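Local coordinates for protein chitinase (Paenibacillus sp. FPU-7, PDB 5GZT) that probably hydrolyses internal beta-1,4 linkages between N-acetylglucosamine units of chitin and chitodextrins, acting as a modular endochitinase with two family 18 glycosidase domains, at residues 32-44 and 56-70. Residues are numbered along the deposited sequence; the frame is centred on the assembly and turned at random.
With NA (sodium ion), chain C; FMT (formic acid), chain K.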
loop_
_atom_site.group_PDB
_atom_site.type_symbol
_atom_site.label_atom_id
_atom_site.label_comp_id
_atom_site.label_asym_id
_atom_site.label_seq_id
_atom_site.Cartn_x
_atom_site.Cartn_y
_atom_site.Cartn_z
ATOM N N GLY B 32 29.144 14.430 57.868
ATOM C CA GLY B 32 28.319 15.551 57.455
ATOM C C GLY B 32 29.155 16.480 56.612
ATOM O O GLY B 32 30.143 16.044 55.994
ATOM N N GLU B 33 28.756 17.755 56.600
ATOM C CA GLU B 33 29.430 18.782 55.838
ATOM C C GLU B 33 30.742 19.108 56.541
ATOM O O GLU B 33 30.723 19.475 57.724
ATOM C CB GLU B 33 28.548 20.070 55.714
ATOM C CG GLU B 33 29.249 21.317 55.127
ATOM C CD GLU B 33 28.347 22.548 54.940
ATOM O OE1 GLU B 33 27.197 22.340 54.549
ATOM O OE2 GLU B 33 28.793 23.708 55.153
ATOM N N VAL B 34 31.853 19.061 55.794
ATOM C CA VAL B 34 33.150 19.548 56.286
ATOM C C VAL B 34 33.400 21.029 55.934
ATOM O O VAL B 34 33.474 21.396 54.749
ATOM C CB VAL B 34 34.315 18.700 55.691
ATOM C CG1 VAL B 34 35.639 19.072 56.347
ATOM C CG2 VAL B 34 34.019 17.203 55.760
ATOM N N ILE B 35 33.603 21.878 56.930
ATOM C CA ILE B 35 33.815 23.291 56.723
ATOM C C ILE B 35 35.248 23.509 57.036
ATOM O O ILE B 35 35.671 23.262 58.174
ATOM C CB ILE B 35 32.971 24.196 57.710
ATOM C CG1 ILE B 35 31.485 24.158 57.387
ATOM C CG2 ILE B 35 33.438 25.639 57.663
ATOM C CD1 ILE B 35 30.802 22.950 57.964
ATOM N N ILE B 36 35.982 24.047 56.072
ATOM C CA ILE B 36 37.426 24.179 56.153
ATOM C C ILE B 36 37.855 25.608 56.386
ATOM O O ILE B 36 37.681 26.502 55.519
ATOM C CB ILE B 36 38.142 23.567 54.909
ATOM C CG1 ILE B 36 37.726 22.098 54.774
ATOM C CG2 ILE B 36 39.635 23.721 55.042
ATOM C CD1 ILE B 36 38.423 21.320 53.688
ATOM N N ALA B 37 38.458 25.805 57.567
ATOM C CA ALA B 37 39.097 27.057 57.954
ATOM C C ALA B 37 40.542 26.781 58.342
ATOM O O ALA B 37 41.168 27.589 59.038
ATOM C CB ALA B 37 38.347 27.700 59.126
ATOM N N GLY B 38 41.066 25.636 57.919
ATOM C CA GLY B 38 42.484 25.406 58.038
ATOM C C GLY B 38 42.989 24.298 57.150
ATOM O O GLY B 38 42.293 23.829 56.260
ATOM N N SER B 39 44.226 23.904 57.427
ATOM C CA SER B 39 44.947 22.928 56.674
ATOM C C SER B 39 44.479 21.543 57.047
ATOM O O SER B 39 44.277 21.220 58.240
ATOM C CB SER B 39 46.434 23.104 56.888
ATOM O OG SER B 39 46.795 24.389 56.410
ATOM N N VAL B 40 44.262 20.741 56.011
ATOM C CA VAL B 40 43.546 19.483 56.141
ATOM C C VAL B 40 43.753 18.528 54.932
ATOM O O VAL B 40 44.042 18.967 53.822
ATOM C CB VAL B 40 42.044 19.740 56.355
ATOM C CG1 VAL B 40 41.373 20.223 55.044
ATOM C CG2 VAL B 40 41.334 18.507 56.900
ATOM N N LYS B 41 43.572 17.229 55.162
ATOM C CA LYS B 41 43.489 16.263 54.085
ATOM C C LYS B 41 42.377 15.280 54.382
ATOM O O LYS B 41 42.456 14.550 55.361
ATOM C CB LYS B 41 44.850 15.593 53.883
ATOM C CG LYS B 41 44.891 14.423 52.905
ATOM C CD LYS B 41 46.342 14.197 52.481
ATOM C CE LYS B 41 46.593 12.848 51.856
ATOM N NZ LYS B 41 45.551 12.416 50.895
ATOM N N LEU B 42 41.314 15.288 53.576
ATOM C CA LEU B 42 40.236 14.319 53.720
ATOM C C LEU B 42 40.635 13.172 52.855
ATOM O O LEU B 42 41.131 13.362 51.710
ATOM C CB LEU B 42 38.873 14.856 53.281
ATOM C CG LEU B 42 38.460 16.196 53.913
ATOM C CD1 LEU B 42 36.988 16.518 53.665
ATOM C CD2 LEU B 42 38.743 16.299 55.409
ATOM N N GLU B 43 40.452 11.982 53.430
ATOM C CA GLU B 43 40.731 10.725 52.768
ATOM C C GLU B 43 39.646 9.697 53.058
ATOM O O GLU B 43 39.177 9.575 54.181
ATOM C CB GLU B 43 42.065 10.253 53.299
ATOM C CG GLU B 43 42.677 9.081 52.584
ATOM C CD GLU B 43 44.205 9.112 52.668
ATOM O OE1 GLU B 43 44.773 9.674 53.660
ATOM O OE2 GLU B 43 44.809 8.553 51.708
ATOM N N GLU B 44 39.248 8.961 52.037
ATOM C CA GLU B 44 38.293 7.920 52.187
ATOM C C GLU B 44 39.008 6.623 51.812
ATOM O O GLU B 44 39.331 6.406 50.631
ATOM C CB GLU B 44 37.081 8.132 51.281
ATOM C CG GLU B 44 36.187 9.345 51.638
ATOM C CD GLU B 44 34.875 9.344 50.823
ATOM O OE1 GLU B 44 34.882 8.883 49.635
ATOM O OE2 GLU B 44 33.814 9.762 51.373
ATOM N N VAL B 56 33.320 22.758 52.074
ATOM C CA VAL B 56 33.343 24.181 51.793
ATOM C C VAL B 56 34.614 24.694 52.370
ATOM O O VAL B 56 34.853 24.441 53.546
ATOM C CB VAL B 56 32.200 24.999 52.535
ATOM C CG1 VAL B 56 32.210 26.464 52.067
ATOM C CG2 VAL B 56 30.826 24.386 52.365
ATOM N N LEU B 57 35.395 25.462 51.601
ATOM C CA LEU B 57 36.564 26.177 52.076
ATOM C C LEU B 57 36.048 27.568 52.368
ATOM O O LEU B 57 35.598 28.255 51.429
ATOM C CB LEU B 57 37.689 26.231 51.002
ATOM C CG LEU B 57 38.422 24.880 50.823
ATOM C CD1 LEU B 57 37.458 23.803 50.403
ATOM C CD2 LEU B 57 39.569 25.030 49.855
ATOM N N LYS B 58 36.043 27.975 53.636
ATOM C CA LYS B 58 35.369 29.252 54.031
ATOM C C LYS B 58 36.312 30.384 54.054
ATOM O O LYS B 58 37.545 30.175 53.940
ATOM C CB LYS B 58 34.716 29.135 55.385
ATOM C CG LYS B 58 33.457 28.296 55.373
ATOM C CD LYS B 58 32.222 29.159 55.488
ATOM C CE LYS B 58 31.014 28.272 55.526
ATOM N NZ LYS B 58 29.808 29.064 55.255
ATOM N N ASP B 59 35.761 31.606 54.182
ATOM C CA ASP B 59 36.608 32.816 54.136
ATOM C C ASP B 59 37.638 32.867 55.327
ATOM O O ASP B 59 38.641 33.581 55.239
ATOM C CB ASP B 59 35.762 34.152 53.984
ATOM C CG ASP B 59 36.626 35.375 53.538
ATOM O OD1 ASP B 59 37.446 35.335 52.578
ATOM O OD2 ASP B 59 36.510 36.437 54.171
ATOM N N LEU B 60 37.403 32.087 56.393
ATOM C CA LEU B 60 38.342 31.991 57.555
ATOM C C LEU B 60 39.663 31.212 57.197
ATOM O O LEU B 60 40.690 31.351 57.907
ATOM C CB LEU B 60 37.602 31.382 58.765
ATOM C CG LEU B 60 36.171 31.964 59.106
ATOM C CD1 LEU B 60 35.064 30.885 59.231
ATOM C CD2 LEU B 60 36.178 32.910 60.320
ATOM N N LEU B 61 39.642 30.431 56.093
ATOM C CA LEU B 61 40.837 29.754 55.569
ATOM C C LEU B 61 42.052 30.675 55.506
ATOM O O LEU B 61 42.004 31.688 54.842
ATOM C CB LEU B 61 40.604 29.191 54.156
ATOM C CG LEU B 61 41.677 28.188 53.723
ATOM C CD1 LEU B 61 41.476 26.891 54.471
ATOM C CD2 LEU B 61 41.595 27.883 52.234
ATOM N N PRO B 62 43.161 30.316 56.194
ATOM C CA PRO B 62 44.307 31.240 56.178
ATOM C C PRO B 62 45.079 31.198 54.874
ATOM O O PRO B 62 44.984 30.208 54.125
ATOM C CB PRO B 62 45.202 30.756 57.352
ATOM C CG PRO B 62 44.360 29.853 58.165
ATOM C CD PRO B 62 43.223 29.352 57.315
ATOM N N ALA B 63 45.854 32.250 54.636
ATOM C CA ALA B 63 46.740 32.303 53.511
ATOM C C ALA B 63 47.667 31.050 53.515
ATOM O O ALA B 63 47.966 30.499 54.585
ATOM C CB ALA B 63 47.555 33.583 53.566
ATOM N N ASN B 64 48.020 30.581 52.306
ATOM C CA ASN B 64 48.816 29.358 52.048
ATOM C C ASN B 64 48.396 28.116 52.827
ATOM O O ASN B 64 49.221 27.245 53.059
ATOM C CB ASN B 64 50.315 29.637 52.304
ATOM C CG ASN B 64 50.879 30.738 51.414
ATOM O OD1 ASN B 64 50.861 30.650 50.184
ATOM N ND2 ASN B 64 51.430 31.763 52.041
ATOM N N ALA B 65 47.134 28.012 53.246
ATOM C CA ALA B 65 46.668 26.785 53.893
ATOM C C ALA B 65 46.716 25.599 52.864
ATOM O O ALA B 65 46.486 25.817 51.685
ATOM C CB ALA B 65 45.249 26.954 54.417
ATOM N N LYS B 66 47.012 24.369 53.315
ATOM C CA LYS B 66 47.076 23.220 52.449
ATOM C C LYS B 66 45.801 22.440 52.599
ATOM O O LYS B 66 45.478 21.954 53.696
ATOM C CB LYS B 66 48.271 22.333 52.761
ATOM C CG LYS B 66 49.379 22.463 51.726
ATOM C CD LYS B 66 50.562 21.548 52.027
ATOM C CE LYS B 66 50.251 20.070 51.805
ATOM N NZ LYS B 66 49.796 19.766 50.414
ATOM N N VAL B 67 45.087 22.268 51.492
ATOM C CA VAL B 67 43.783 21.625 51.572
ATOM C C VAL B 67 43.775 20.568 50.517
ATOM O O VAL B 67 43.893 20.888 49.328
ATOM C CB VAL B 67 42.635 22.658 51.324
ATOM C CG1 VAL B 67 41.278 21.950 51.298
ATOM C CG2 VAL B 67 42.674 23.758 52.404
ATOM N N THR B 68 43.656 19.312 50.915
ATOM C CA THR B 68 43.578 18.266 49.901
ATOM C C THR B 68 42.539 17.224 50.156
ATOM O O THR B 68 42.278 16.890 51.279
ATOM C CB THR B 68 44.969 17.729 49.406
ATOM O OG1 THR B 68 44.988 16.315 49.195
ATOM C CG2 THR B 68 46.073 18.163 50.181
ATOM N N LEU B 69 41.958 16.721 49.060
ATOM C CA LEU B 69 40.803 15.832 49.057
ATOM C C LEU B 69 41.128 14.576 48.279
ATOM O O LEU B 69 41.676 14.641 47.150
ATOM C CB LEU B 69 39.572 16.517 48.370
ATOM C CG LEU B 69 38.656 17.448 49.205
ATOM C CD1 LEU B 69 39.383 18.319 50.202
ATOM C CD2 LEU B 69 37.730 18.312 48.327
ATOM N N SER B 70 40.725 13.451 48.868
ATOM C CA SER B 70 40.741 12.126 48.231
ATOM C C SER B 70 39.505 11.442 48.648
ATOM O O SER B 70 39.291 11.297 49.830
ATOM C CB SER B 70 41.952 11.271 48.671
ATOM O OG SER B 70 43.129 11.981 48.326
HETATM NA NA NA C . 31.872 10.160 49.927
HETATM C C FMT K . 46.481 10.450 48.234
HETATM O O1 FMT K . 46.767 11.512 48.813
HETATM O O2 FMT K . 45.246 10.186 47.746
#
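Ile36 reaches from strand 34-36 into the interior between two parallel sheets and meets residues 56-70 with every side-chain atom. Its CB and CG1 lie against Val56 O; Ile36 CG2, anti to the backbone N (CG1 at chi1 -57°), lies 3.7 Å from Leu61 CD1, the side chains side by side and pointing the same way, and touches Val67 CG2. At the tip, Ile36 CD1 packs on Val67 CG1 at 3.8 Å, joining one sheet to the other, with Leu57 CD1 slightly farther off. Both polar backbone atoms of Ile36 face the same neighbouring strand: N donates to Val56 O (2.8 Å) and O accepts from Lys58 N (2.9 Å). Past the corner at Ala37 and Gly38, Ser39 OG receives Lys66 N (3.1 Å), after which strands 40-44 and 67-70 run parallel, 3° apart. On the outer face, Lys41 NZ and Ser70 OG both donate to a formic acid molecule, probably from the crystallisation liquor, which Asn89 also holds. Glu44 OE2 binds sodium at 2.5 Å, with backbone oxygens of Thr50, Phe52 and Ser72. Successive coils stacked strand on strand in parallel register, around an apolar interior, characterise a right-handed parallel beta-helix, here the N-terminal domain.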